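Local coordinates for probable starch synthase 4, chloroplastic/amyloplastic (Arabidopsis thaliana, PDB 6GNE), which is a probable starch synthase of the two-domain GT-B glycosyltransferase fold that holds ADP and glycan ligands, at residues A[19-24]-A[55-60]; A[48-53]-A[92-97]; A[23-28]-A[109-114]. One frame throughout, in Å; residues are numbered along the deposited sequence.

Contact 1: A[19-24]-A[55-60]. With ADP (adenosine-5'-diphosphate), chain F.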
loop_
_atom_site.group_PDB
_atom_site.type_symbol
_atom_site.label_atom_id
_atom_site.label_comp_id
_atom_site.label_asym_id
_atom_site.label_seq_id
_atom_site.Cartn_x
_atom_site.Cartn_y
_atom_site.Cartn_z
ATOM N N MET A 19 -3.374 -5.337 7.291
ATOM C CA MET A 19 -3.407 -6.478 6.402
ATOM C C MET A 19 -4.767 -6.517 5.703
ATOM O O MET A 19 -5.824 -6.522 6.345
ATOM C CB MET A 19 -3.204 -7.771 7.171
ATOM C CG MET A 19 -2.999 -8.993 6.264
ATOM S SD MET A 19 -3.193 -10.539 7.144
ATOM C CE MET A 19 -3.342 -11.649 5.766
ATOM N N ALA A 20 -4.723 -6.557 4.386
ATOM C CA ALA A 20 -5.931 -6.643 3.588
ATOM C C ALA A 20 -6.493 -8.060 3.693
ATOM O O ALA A 20 -5.711 -9.017 3.615
ATOM C CB ALA A 20 -5.621 -6.287 2.140
ATOM N N PRO A 21 -7.810 -8.233 3.855
ATOM C CA PRO A 21 -8.867 -7.182 3.883
ATOM C C PRO A 21 -9.302 -6.735 5.274
ATOM O O PRO A 21 -10.006 -5.777 5.373
ATOM C CB PRO A 21 -10.060 -7.901 3.254
ATOM C CG PRO A 21 -9.869 -9.326 3.682
ATOM C CD PRO A 21 -8.392 -9.582 3.814
ATOM N N VAL A 22 -8.846 -7.450 6.308
ATOM C CA VAL A 22 -9.276 -7.280 7.673
ATOM C C VAL A 22 -8.958 -5.916 8.277
ATOM O O VAL A 22 -9.750 -5.380 9.059
ATOM C CB VAL A 22 -8.731 -8.432 8.574
ATOM C CG1 VAL A 22 -7.200 -8.436 8.703
ATOM C CG2 VAL A 22 -9.358 -8.388 9.954
ATOM N N ALA A 23 -7.806 -5.351 7.936
ATOM C CA ALA A 23 -7.429 -4.038 8.404
ATOM C C ALA A 23 -6.664 -3.322 7.323
ATOM O O ALA A 23 -5.459 -3.512 7.201
ATOM C CB ALA A 23 -6.590 -4.170 9.657
ATOM N N LYS A 24 -7.368 -2.501 6.544
ATOM C CA LYS A 24 -6.810 -1.885 5.365
ATOM C C LYS A 24 -7.173 -0.419 5.235
ATOM O O LYS A 24 -8.354 -0.047 5.299
ATOM C CB LYS A 24 -7.320 -2.606 4.127
ATOM C CG LYS A 24 -6.821 -1.960 2.854
ATOM C CD LYS A 24 -7.479 -2.536 1.635
ATOM C CE LYS A 24 -6.966 -1.816 0.402
ATOM N NZ LYS A 24 -7.133 -2.637 -0.822
ATOM N N CYS A 55 -12.366 -1.346 14.550
ATOM C CA CYS A 55 -12.902 -1.053 13.237
ATOM C C CYS A 55 -12.452 -2.063 12.190
ATOM O O CYS A 55 -12.512 -1.778 10.995
ATOM C CB CYS A 55 -12.539 0.394 12.832
ATOM S SG CYS A 55 -10.771 0.805 12.828
ATOM N N MET A 56 -11.996 -3.240 12.614
ATOM C CA MET A 56 -11.560 -4.267 11.662
ATOM C C MET A 56 -12.738 -4.878 10.916
ATOM O O MET A 56 -13.875 -4.797 11.358
ATOM C CB MET A 56 -10.719 -5.343 12.359
ATOM C CG MET A 56 -11.494 -6.349 13.255
ATOM S SD MET A 56 -10.420 -7.487 14.174
ATOM C CE MET A 56 -10.735 -9.103 13.469
ATOM N N GLN A 57 -12.445 -5.441 9.757
ATOM C CA GLN A 57 -13.446 -6.015 8.886
ATOM C C GLN A 57 -13.531 -7.530 9.156
ATOM O O GLN A 57 -12.652 -8.291 8.770
ATOM C CB GLN A 57 -13.086 -5.720 7.435
ATOM C CG GLN A 57 -14.248 -5.895 6.442
ATOM C CD GLN A 57 -13.783 -6.265 5.027
ATOM O OE1 GLN A 57 -13.694 -5.389 4.162
ATOM N NE2 GLN A 57 -13.465 -7.551 4.792
ATOM N N TYR A 58 -14.630 -7.957 9.776
ATOM C CA TYR A 58 -14.780 -9.296 10.305
ATOM C C TYR A 58 -14.968 -10.413 9.292
ATOM O O TYR A 58 -14.684 -11.570 9.613
ATOM C CB TYR A 58 -15.878 -9.339 11.388
ATOM C CG TYR A 58 -15.332 -8.848 12.698
ATOM C CD1 TYR A 58 -14.491 -9.664 13.463
ATOM C CD2 TYR A 58 -15.559 -7.534 13.138
ATOM C CE1 TYR A 58 -13.918 -9.200 14.642
ATOM C CE2 TYR A 58 -15.019 -7.072 14.342
ATOM C CZ TYR A 58 -14.173 -7.906 15.086
ATOM O OH TYR A 58 -13.597 -7.515 16.282
ATOM N N ASP A 59 -15.325 -10.096 8.054
ATOM C CA ASP A 59 -16.029 -11.114 7.279
ATOM C C ASP A 59 -15.186 -12.087 6.492
ATOM O O ASP A 59 -15.734 -13.060 5.970
ATOM C CB ASP A 59 -17.199 -10.527 6.464
ATOM C CG ASP A 59 -16.797 -9.450 5.571
ATOM O OD1 ASP A 59 -15.946 -9.782 4.731
ATOM O OD2 ASP A 59 -17.373 -8.306 5.675
ATOM N N ARG A 60 -13.870 -11.888 6.446
ATOM C CA ARG A 60 -12.985 -12.882 5.851
ATOM C C ARG A 60 -12.120 -13.557 6.901
ATOM O O ARG A 60 -11.223 -14.325 6.552
ATOM C CB ARG A 60 -12.142 -12.235 4.751
ATOM C CG ARG A 60 -12.972 -11.380 3.781
ATOM C CD ARG A 60 -13.921 -12.217 2.926
ATOM N NE ARG A 60 -13.225 -12.848 1.780
ATOM C CZ ARG A 60 -13.709 -13.835 1.018
ATOM N NH1 ARG A 60 -14.935 -14.335 1.208
ATOM N NH2 ARG A 60 -12.956 -14.324 0.037
HETATM P PB ADP F . -1.801 4.247 -1.330
HETATM O O1B ADP F . -1.069 3.179 -0.572
HETATM O O2B ADP F . -3.241 4.462 -0.966
HETATM O O3B ADP F . -1.029 5.546 -1.314
HETATM P PA ADP F . -1.716 2.266 -3.426
HETATM O O1A ADP F . -1.983 2.359 -4.901
HETATM O O2A ADP F . -0.399 1.634 -3.057
HETATM O O3A ADP F . -1.852 3.769 -2.865
HETATM O "O5'" ADP F . -2.869 1.441 -2.673
HETATM C "C5'" ADP F . -4.246 1.816 -2.744
HETATM C "C4'" ADP F . -5.229 0.673 -2.430
HETATM O "O4'" ADP F . -6.379 1.194 -1.748
HETATM C "C3'" ADP F . -5.801 0.015 -3.669
HETATM O "O3'" ADP F . -6.184 -1.310 -3.342
HETATM C "C2'" ADP F . -7.042 0.819 -3.957
HETATM O "O2'" ADP F . -8.000 0.103 -4.715
HETATM C "C1'" ADP F . -7.541 1.076 -2.567
HETATM N N9 ADP F . -8.327 2.322 -2.432
HETATM C C8 ADP F . -7.858 3.574 -2.363
HETATM N N7 ADP F . -8.872 4.451 -2.191
HETATM C C5 ADP F . -10.020 3.756 -2.144
HETATM C C6 ADP F . -11.476 4.063 -1.990
HETATM N N6 ADP F . -11.894 5.347 -1.857
HETATM N N1 ADP F . -12.343 3.010 -1.996
HETATM C C2 ADP F . -11.901 1.736 -2.153
HETATM N N3 ADP F . -10.607 1.407 -2.303
HETATM C C4 ADP F . -9.647 2.353 -2.309
#
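Val22 lays its CG2 methyl alongside Met56, the two side chains running side by side in the same direction, with CG2 of Val22 3.8 Å from CE of Met56. In Met56 CG sits between the backbone N and the carbonyl carbon (chi1 74°), and the chain then bends at chi3. The same valine methyl lies 3.5 Å from the carbonyl O of Gln57. Between the backbones there is one hydrogen bond, from Gln57 N to Val22 O at 2.8 Å; it is nearly straight, 174° at the hydrogen, and meets O in the carbonyl plane on a lone pair. Pro21, preceded by a cis peptide bond, adds two contacts: its CG touches CG of Arg60 at 3.7 Å, the side chains crossing at about a right angle, and its CB faces NE2 of Gln57 at 3.8 Å. Phe96 of strand 92-100 packs against both Val22 and Met56, so the apolar half of the contact continues into the sheet. Val22 and Ala23 stand opposite the single Met19 as a classic beta bulge, and paired Met19-Ala23 backbone bonds close it. Beyond it Lys24 extends, CG anti to the backbone N (chi1 177°), and NZ donates to O3' of ADP at 3.0 Å while forming a salt bridge with Asp30. The contact joins the loops after strands 11-15 and 45-51 of a GT-B Rossmann-like domain, beside the ADP pocket.

Contact 2: A[48-53]-A[92-97]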
loop_
_atom_site.group_PDB
_atom_site.type_symbol
_atom_site.label_atom_id
_atom_site.label_comp_id
_atom_site.label_asym_id
_atom_site.label_seq_id
_atom_site.Cartn_x
_atom_site.Cartn_y
_atom_site.Cartn_z
ATOM N N ILE A 48 1.377 -13.581 10.716
ATOM C CA ILE A 48 1.213 -12.140 10.792
ATOM C C ILE A 48 0.723 -11.723 12.156
ATOM O O ILE A 48 -0.099 -12.399 12.730
ATOM C CB ILE A 48 0.295 -11.662 9.671
ATOM C CG1 ILE A 48 1.005 -11.933 8.337
ATOM C CG2 ILE A 48 0.009 -10.169 9.809
ATOM C CD1 ILE A 48 0.068 -12.060 7.181
ATOM N N ILE A 49 1.273 -10.628 12.667
ATOM C CA ILE A 49 0.850 -10.052 13.927
ATOM C C ILE A 49 0.304 -8.651 13.663
ATOM O O ILE A 49 1.013 -7.827 13.109
ATOM C CB ILE A 49 1.990 -10.013 14.956
ATOM C CG1 ILE A 49 2.484 -11.448 15.246
ATOM C CG2 ILE A 49 1.541 -9.312 16.242
ATOM C CD1 ILE A 49 3.752 -11.525 16.085
ATOM N N LEU A 50 -0.970 -8.434 14.048
ATOM C CA LEU A 50 -1.695 -7.168 13.897
ATOM C C LEU A 50 -2.257 -6.701 15.212
ATOM O O LEU A 50 -2.368 -7.489 16.134
ATOM C CB LEU A 50 -2.904 -7.343 12.960
ATOM C CG LEU A 50 -2.636 -7.789 11.532
ATOM C CD1 LEU A 50 -3.937 -7.989 10.802
ATOM C CD2 LEU A 50 -1.767 -6.782 10.808
ATOM N N PRO A 51 -2.647 -5.431 15.299
ATOM C CA PRO A 51 -3.518 -5.058 16.384
ATOM C C PRO A 51 -4.929 -5.585 16.154
ATOM O O PRO A 51 -5.325 -5.831 15.026
ATOM C CB PRO A 51 -3.528 -3.525 16.337
ATOM C CG PRO A 51 -2.356 -3.139 15.496
ATOM C CD PRO A 51 -2.253 -4.260 14.503
ATOM N N LYS A 52 -5.680 -5.726 17.234
ATOM C CA LYS A 52 -7.104 -5.955 17.149
ATOM C C LYS A 52 -7.772 -4.588 17.198
ATOM O O LYS A 52 -8.104 -4.080 18.273
ATOM C CB LYS A 52 -7.604 -6.833 18.297
ATOM C CG LYS A 52 -9.108 -7.079 18.269
ATOM C CD LYS A 52 -9.494 -8.515 17.909
ATOM C CE LYS A 52 -10.968 -8.794 18.156
ATOM N NZ LYS A 52 -11.532 -8.122 19.385
ATOM N N TYR A 53 -7.978 -4.004 16.025
ATOM C CA TYR A 53 -8.753 -2.778 15.919
ATOM C C TYR A 53 -10.232 -3.097 16.116
ATOM O O TYR A 53 -10.722 -4.160 15.713
ATOM C CB TYR A 53 -8.593 -2.137 14.559
ATOM C CG TYR A 53 -7.175 -1.740 14.175
ATOM C CD1 TYR A 53 -6.576 -0.591 14.681
ATOM C CD2 TYR A 53 -6.460 -2.500 13.256
ATOM C CE1 TYR A 53 -5.300 -0.228 14.294
ATOM C CE2 TYR A 53 -5.180 -2.142 12.867
ATOM C CZ TYR A 53 -4.594 -1.013 13.389
ATOM O OH TYR A 53 -3.325 -0.670 12.976
ATOM N N LEU A 92 -3.665 -17.216 5.687
ATOM C CA LEU A 92 -2.552 -16.865 6.566
ATOM C C LEU A 92 -2.977 -16.930 8.040
ATOM O O LEU A 92 -4.028 -16.424 8.389
ATOM C CB LEU A 92 -2.007 -15.471 6.225
ATOM C CG LEU A 92 -1.372 -15.402 4.841
ATOM C CD1 LEU A 92 -1.308 -13.971 4.386
ATOM C CD2 LEU A 92 -0.017 -16.076 4.797
ATOM N N PRO A 93 -2.157 -17.538 8.906
ATOM C CA PRO A 93 -2.409 -17.390 10.343
ATOM C C PRO A 93 -2.129 -15.974 10.834
ATOM O O PRO A 93 -1.120 -15.400 10.481
ATOM C CB PRO A 93 -1.426 -18.386 11.001
ATOM C CG PRO A 93 -0.853 -19.189 9.894
ATOM C CD PRO A 93 -0.979 -18.373 8.639
ATOM N N VAL A 94 -3.029 -15.425 11.642
ATOM C CA VAL A 94 -2.878 -14.079 12.174
ATOM C C VAL A 94 -3.085 -14.082 13.680
ATOM O O VAL A 94 -3.917 -14.827 14.193
ATOM C CB VAL A 94 -3.888 -13.112 11.526
ATOM C CG1 VAL A 94 -3.621 -11.675 11.968
ATOM C CG2 VAL A 94 -3.803 -13.238 10.003
ATOM N N HIS A 95 -2.299 -13.260 14.371
ATOM C CA HIS A 95 -2.403 -13.007 15.800
ATOM C C HIS A 95 -2.787 -11.547 15.942
ATOM O O HIS A 95 -2.057 -10.673 15.508
ATOM C CB HIS A 95 -1.067 -13.289 16.518
ATOM C CG HIS A 95 -0.793 -14.748 16.721
ATOM N ND1 HIS A 95 -0.152 -15.523 15.773
ATOM C CD2 HIS A 95 -1.111 -15.584 17.747
ATOM C CE1 HIS A 95 -0.074 -16.769 16.216
ATOM N NE2 HIS A 95 -0.657 -16.835 17.404
ATOM N N PHE A 96 -3.952 -11.292 16.527
ATOM C CA PHE A 96 -4.429 -9.941 16.793
ATOM C C PHE A 96 -4.224 -9.616 18.264
ATOM O O PHE A 96 -4.693 -10.346 19.136
ATOM C CB PHE A 96 -5.918 -9.816 16.487
ATOM C CG PHE A 96 -6.328 -10.262 15.115
ATOM C CD1 PHE A 96 -6.680 -11.574 14.881
ATOM C CD2 PHE A 96 -6.412 -9.356 14.079
ATOM C CE1 PHE A 96 -7.089 -11.977 13.631
ATOM C CE2 PHE A 96 -6.822 -9.750 12.814
ATOM C CZ PHE A 96 -7.145 -11.068 12.593
ATOM N N ILE A 97 -3.528 -8.526 18.556
ATOM C CA ILE A 97 -3.253 -8.139 19.941
ATOM C C ILE A 97 -4.315 -7.147 20.393
ATOM O O ILE A 97 -4.490 -6.100 19.775
ATOM C CB ILE A 97 -1.833 -7.549 20.076
ATOM C CG1 ILE A 97 -0.783 -8.559 19.562
ATOM C CG2 ILE A 97 -1.514 -7.195 21.505
ATOM C CD1 ILE A 97 0.657 -8.099 19.770
#
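Leu50 and Phe96 lie side by side and point the same way, on neighbouring parallel strands of the Rossmann-like sheet in a GT-B domain. CD1 of Leu50 approaches CE2 of the ring at 3.9 Å, obliquely, while CG1 of Val94 lies over one face of that ring, offset toward its rim. The same methyl of Val94 also meets CD1 of Leu50, so leucine, valine and phenylalanine form one cluster. Ile48 belongs to this face too: the side chains of Ile48 and Leu92 cross obliquely, with CD1 of Ile48 3.7 Å from CD1 of Leu92, and Met19 packs onto Ile48, Leu50 and Leu92. The other face carries Ile49, Pro51, His95 and Ile97. There CG2 of Ile49, anti to its backbone N, reaches CD1 of Ile97 at 3.8 Å, and helix 117-134 lies against Ile49, Pro51 and His95. Parallel pairing shows in the 26° between the N-to-C directions and in the five-bond ladder, where Ile48, Leu50 and Lys52 donate to 92-97, and His95 and Ile97 donate back. Past the end of strand 45-51, Lys52 turns its chain across Phe96 at about a right angle, CB to CB 3.9 Å, and makes a cation-pi contact with Trp85. In the last rung, Lys52 N stands 2.8 Å from Ile97 O, with the donor 48° above the carbonyl plane.

Contact 3: A[23-28]-A[109-114]. With ADP (adenosine-5'-diphosphate), chain F; AC1 (4,6-dideoxy-4-{[(1S,4R,5S,6S)-4,5,6-trihydroxy-3-(hydroxymethyl)cyclohex-2-en-1-yl]amino}-alpha-D-glucopyranose), chain C; GLC (alpha-D-glucopyranose), chain B.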
loop_
_atom_site.group_PDB
_atom_site.type_symbol
_atom_site.label_atom_id
_atom_site.label_comp_id
_atom_site.label_asym_id
_atom_site.label_seq_id
_atom_site.Cartn_x
_atom_site.Cartn_y
_atom_site.Cartn_z
ATOM N N ALA A 23 -7.806 -5.351 7.936
ATOM C CA ALA A 23 -7.429 -4.038 8.404
ATOM C C ALA A 23 -6.664 -3.322 7.323
ATOM O O ALA A 23 -5.459 -3.512 7.201
ATOM C CB ALA A 23 -6.590 -4.170 9.657
ATOM N N LYS A 24 -7.368 -2.501 6.544
ATOM C CA LYS A 24 -6.810 -1.885 5.365
ATOM C C LYS A 24 -7.173 -0.419 5.235
ATOM O O LYS A 24 -8.354 -0.047 5.299
ATOM C CB LYS A 24 -7.320 -2.606 4.127
ATOM C CG LYS A 24 -6.821 -1.960 2.854
ATOM C CD LYS A 24 -7.479 -2.536 1.635
ATOM C CE LYS A 24 -6.966 -1.816 0.402
ATOM N NZ LYS A 24 -7.133 -2.637 -0.822
ATOM N N VAL A 25 -6.145 0.400 5.000
ATOM C CA VAL A 25 -6.297 1.817 4.665
ATOM C C VAL A 25 -5.847 2.074 3.218
ATOM O O VAL A 25 -6.527 2.766 2.480
ATOM C CB VAL A 25 -5.499 2.705 5.650
ATOM C CG1 VAL A 25 -5.489 4.171 5.174
ATOM C CG2 VAL A 25 -6.105 2.586 7.053
ATOM N N GLY A 26 -4.680 1.566 2.832
ATOM C CA GLY A 26 -4.283 1.598 1.450
ATOM C C GLY A 26 -3.423 0.428 1.036
ATOM O O GLY A 26 -3.722 -0.718 1.360
ATOM N N GLY A 27 -2.342 0.724 0.325
ATOM C CA GLY A 27 -1.522 -0.284 -0.269
ATOM C C GLY A 27 -0.701 -1.142 0.679
ATOM O O GLY A 27 -0.342 -2.270 0.333
ATOM N N LEU A 28 -0.374 -0.602 1.849
ATOM C CA LEU A 28 0.430 -1.326 2.833
ATOM C C LEU A 28 -0.267 -2.617 3.216
ATOM O O LEU A 28 0.288 -3.697 3.110
ATOM C CB LEU A 28 0.677 -0.483 4.093
ATOM C CG LEU A 28 1.728 -1.124 5.022
ATOM C CD1 LEU A 28 2.725 -0.096 5.563
ATOM C CD2 LEU A 28 1.037 -1.824 6.162
ATOM N N GLY A 109 -12.114 3.677 16.931
ATOM C CA GLY A 109 -12.939 3.802 15.736
ATOM C C GLY A 109 -12.167 4.026 14.456
ATOM O O GLY A 109 -12.774 4.177 13.397
ATOM N N GLN A 110 -10.836 4.009 14.536
ATOM C CA GLN A 110 -9.960 4.433 13.431
ATOM C C GLN A 110 -8.701 3.595 13.411
ATOM O O GLN A 110 -8.220 3.182 14.474
ATOM C CB GLN A 110 -9.487 5.892 13.635
ATOM C CG GLN A 110 -10.509 6.982 13.428
ATOM C CD GLN A 110 -10.283 7.716 12.154
ATOM O OE1 GLN A 110 -11.034 7.543 11.183
ATOM N NE2 GLN A 110 -9.220 8.533 12.129
ATOM N N PHE A 111 -8.136 3.395 12.231
ATOM C CA PHE A 111 -6.812 2.795 12.128
ATOM C C PHE A 111 -5.699 3.780 12.515
ATOM O O PHE A 111 -4.898 3.524 13.430
ATOM C CB PHE A 111 -6.579 2.261 10.724
ATOM C CG PHE A 111 -7.496 1.135 10.363
ATOM C CD1 PHE A 111 -7.398 -0.083 11.031
ATOM C CD2 PHE A 111 -8.440 1.282 9.369
ATOM C CE1 PHE A 111 -8.238 -1.136 10.703
ATOM C CE2 PHE A 111 -9.288 0.234 9.028
ATOM C CZ PHE A 111 -9.202 -0.977 9.700
ATOM N N TYR A 112 -5.675 4.913 11.820
ATOM C CA TYR A 112 -4.642 5.930 12.006
ATOM C C TYR A 112 -5.271 7.271 12.320
ATOM O O TYR A 112 -6.457 7.460 12.143
ATOM C CB TYR A 112 -3.828 6.123 10.739
ATOM C CG TYR A 112 -3.161 4.897 10.174
ATOM C CD1 TYR A 112 -2.433 4.042 10.989
ATOM C CD2 TYR A 112 -3.212 4.627 8.803
ATOM C CE1 TYR A 112 -1.785 2.941 10.463
ATOM C CE2 TYR A 112 -2.582 3.524 8.265
ATOM C CZ TYR A 112 -1.859 2.668 9.098
ATOM O OH TYR A 112 -1.206 1.568 8.575
ATOM N N GLY A 113 -4.430 8.185 12.790
ATOM C CA GLY A 113 -4.781 9.585 12.931
ATOM C C GLY A 113 -5.121 10.065 14.316
ATOM O O GLY A 113 -5.596 11.183 14.464
ATOM N N GLU A 114 -4.859 9.262 15.338
ATOM C CA GLU A 114 -5.032 9.711 16.712
ATOM C C GLU A 114 -3.834 10.584 17.123
ATOM O O GLU A 114 -2.733 10.449 16.591
ATOM C CB GLU A 114 -5.162 8.510 17.654
ATOM C CG GLU A 114 -6.344 7.585 17.348
ATOM C CD GLU A 114 -7.706 8.213 17.645
ATOM O OE1 GLU A 114 -8.016 8.401 18.835
ATOM O OE2 GLU A 114 -8.474 8.500 16.699
HETATM P PB ADP F . -1.801 4.247 -1.330
HETATM O O1B ADP F . -1.069 3.179 -0.572
HETATM O O2B ADP F . -3.241 4.462 -0.966
HETATM O O3B ADP F . -1.029 5.546 -1.314
HETATM P PA ADP F . -1.716 2.266 -3.426
HETATM O O1A ADP F . -1.983 2.359 -4.901
HETATM O O2A ADP F . -0.399 1.634 -3.057
HETATM O O3A ADP F . -1.852 3.769 -2.865
HETATM O "O5'" ADP F . -2.869 1.441 -2.673
HETATM C "C5'" ADP F . -4.246 1.816 -2.744
HETATM C "C4'" ADP F . -5.229 0.673 -2.430
HETATM O "O4'" ADP F . -6.379 1.194 -1.748
HETATM C "C3'" ADP F . -5.801 0.015 -3.669
HETATM O "O3'" ADP F . -6.184 -1.310 -3.342
HETATM C "C2'" ADP F . -7.042 0.819 -3.957
HETATM O "O2'" ADP F . -8.000 0.103 -4.715
HETATM C "C1'" ADP F . -7.541 1.076 -2.567
HETATM N N9 ADP F . -8.327 2.322 -2.432
HETATM C C8 ADP F . -7.858 3.574 -2.363
HETATM N N7 ADP F . -8.872 4.451 -2.191
HETATM C C5 ADP F . -10.020 3.756 -2.144
HETATM C C6 ADP F . -11.476 4.063 -1.990
HETATM N N6 ADP F . -11.894 5.347 -1.857
HETATM N N1 ADP F . -12.343 3.010 -1.996
HETATM C C2 ADP F . -11.901 1.736 -2.153
HETATM N N3 ADP F . -10.607 1.407 -2.303
HETATM C C4 ADP F . -9.647 2.353 -2.309
HETATM C C1 AC1 C . 0.120 4.559 5.457
HETATM O O2 AC1 C . 2.479 4.334 5.974
HETATM C C2 AC1 C . 1.468 3.981 5.016
HETATM C C4A AC1 C . 2.668 2.192 -2.029
HETATM C C3 AC1 C . 1.828 4.419 3.587
HETATM O O3 AC1 C . 3.063 3.780 3.249
HETATM C C4 AC1 C . 0.696 4.044 2.625
HETATM N N4A AC1 C . 0.964 4.347 1.208
HETATM C C5 AC1 C . -0.553 4.760 3.147
HETATM O O5 AC1 C . -0.864 4.283 4.458
HETATM C C6 AC1 C . -1.795 4.497 2.314
HETATM C C1B AC1 C . 2.054 3.751 0.423
HETATM C C2B AC1 C . 2.313 4.450 -0.936
HETATM O O2B AC1 C . 1.607 5.698 -1.083
HETATM C C3B AC1 C . 2.052 3.577 -2.158
HETATM O O3B AC1 C . 2.724 4.194 -3.252
HETATM O O4 AC1 C . 2.297 1.409 -3.165
HETATM C C5B AC1 C . 2.270 1.528 -0.745
HETATM C C7B AC1 C . 1.937 2.241 0.336
HETATM C C6B AC1 C . 2.305 0.021 -0.642
HETATM O O6B AC1 C . 3.641 -0.468 -0.813
HETATM C C1 GLC B . -1.099 8.495 8.792
HETATM C C2 GLC B . -0.184 7.320 9.127
HETATM C C3 GLC B . 0.576 6.862 7.883
HETATM C C4 GLC B . -0.444 6.464 6.823
HETATM C C5 GLC B . -1.303 7.676 6.497
HETATM C C6 GLC B . -2.395 7.317 5.497
HETATM O O2 GLC B . 0.694 7.689 10.189
HETATM O O3 GLC B . 1.414 5.749 8.172
HETATM O O4 GLC B . 0.216 5.969 5.661
HETATM O O5 GLC B . -1.940 8.165 7.688
HETATM O O6 GLC B . -3.307 8.415 5.379
#
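The pocket that holds ADP and the glycan that includes AC1 is bordered here by the loop leading into helix 27-41 and by the loop 109-114. Val25 is wedged between two aromatic residues: its CG2 lies 3.5 Å from CD2 of Phe111 and 3.8 Å from CE2 of Tyr112, approaching both rings obliquely. With CG1 anti to the backbone N (chi1 172°), CG2 is the methyl left beside the backbone N, and it makes both contacts. Val25 and Phe111 slide past each other in opposite directions, and CE1 at the far side of the Phe111 ring reaches CB of Ala23 at 3.6 Å. Tyr112 offers one face to the AC1-linked glucose, whose C2 stands 3.9 Å above the ring plane, offset toward the rim; the tyrosine hydroxyl is hydrogen-bonded to Glu18. Gly27 N donates to O1B of ADP at 2.9 Å. CA of Gly26 comes within 3.9 Å of C6 of AC1, and C of Gly27 within 3.5 Å of its C6B, so the backbone itself lines the pocket. Phe111 also meets Tyr53 edge-to-face. The contact joins the start of helix 27-41 to the loop between strand 92-100 and helix 117-134, with helix 146-150 touching Leu28 and Tyr112.

All three contacts lie within the range of the starch synthase catalytic family, around strands 11-15, 45-51 and 92-100 of one sheet. Contact 1 is centred 10 Å from each of the others, while contacts 2 and 3 are 14 Å apart. Along the chain, 19-24 and the overlapping 23-28 come first, then 48-53, 55-60, 92-97 and 109-114. Contacts 1 and 3 share Ala23 and Lys24 and both touch ADP; contact 2 touches contact 1 through Met19 and contact 3 through Tyr53. A continuous path of packing therefore runs from the core of the sheet, through the loops beyond its strands, to the ligand pocket.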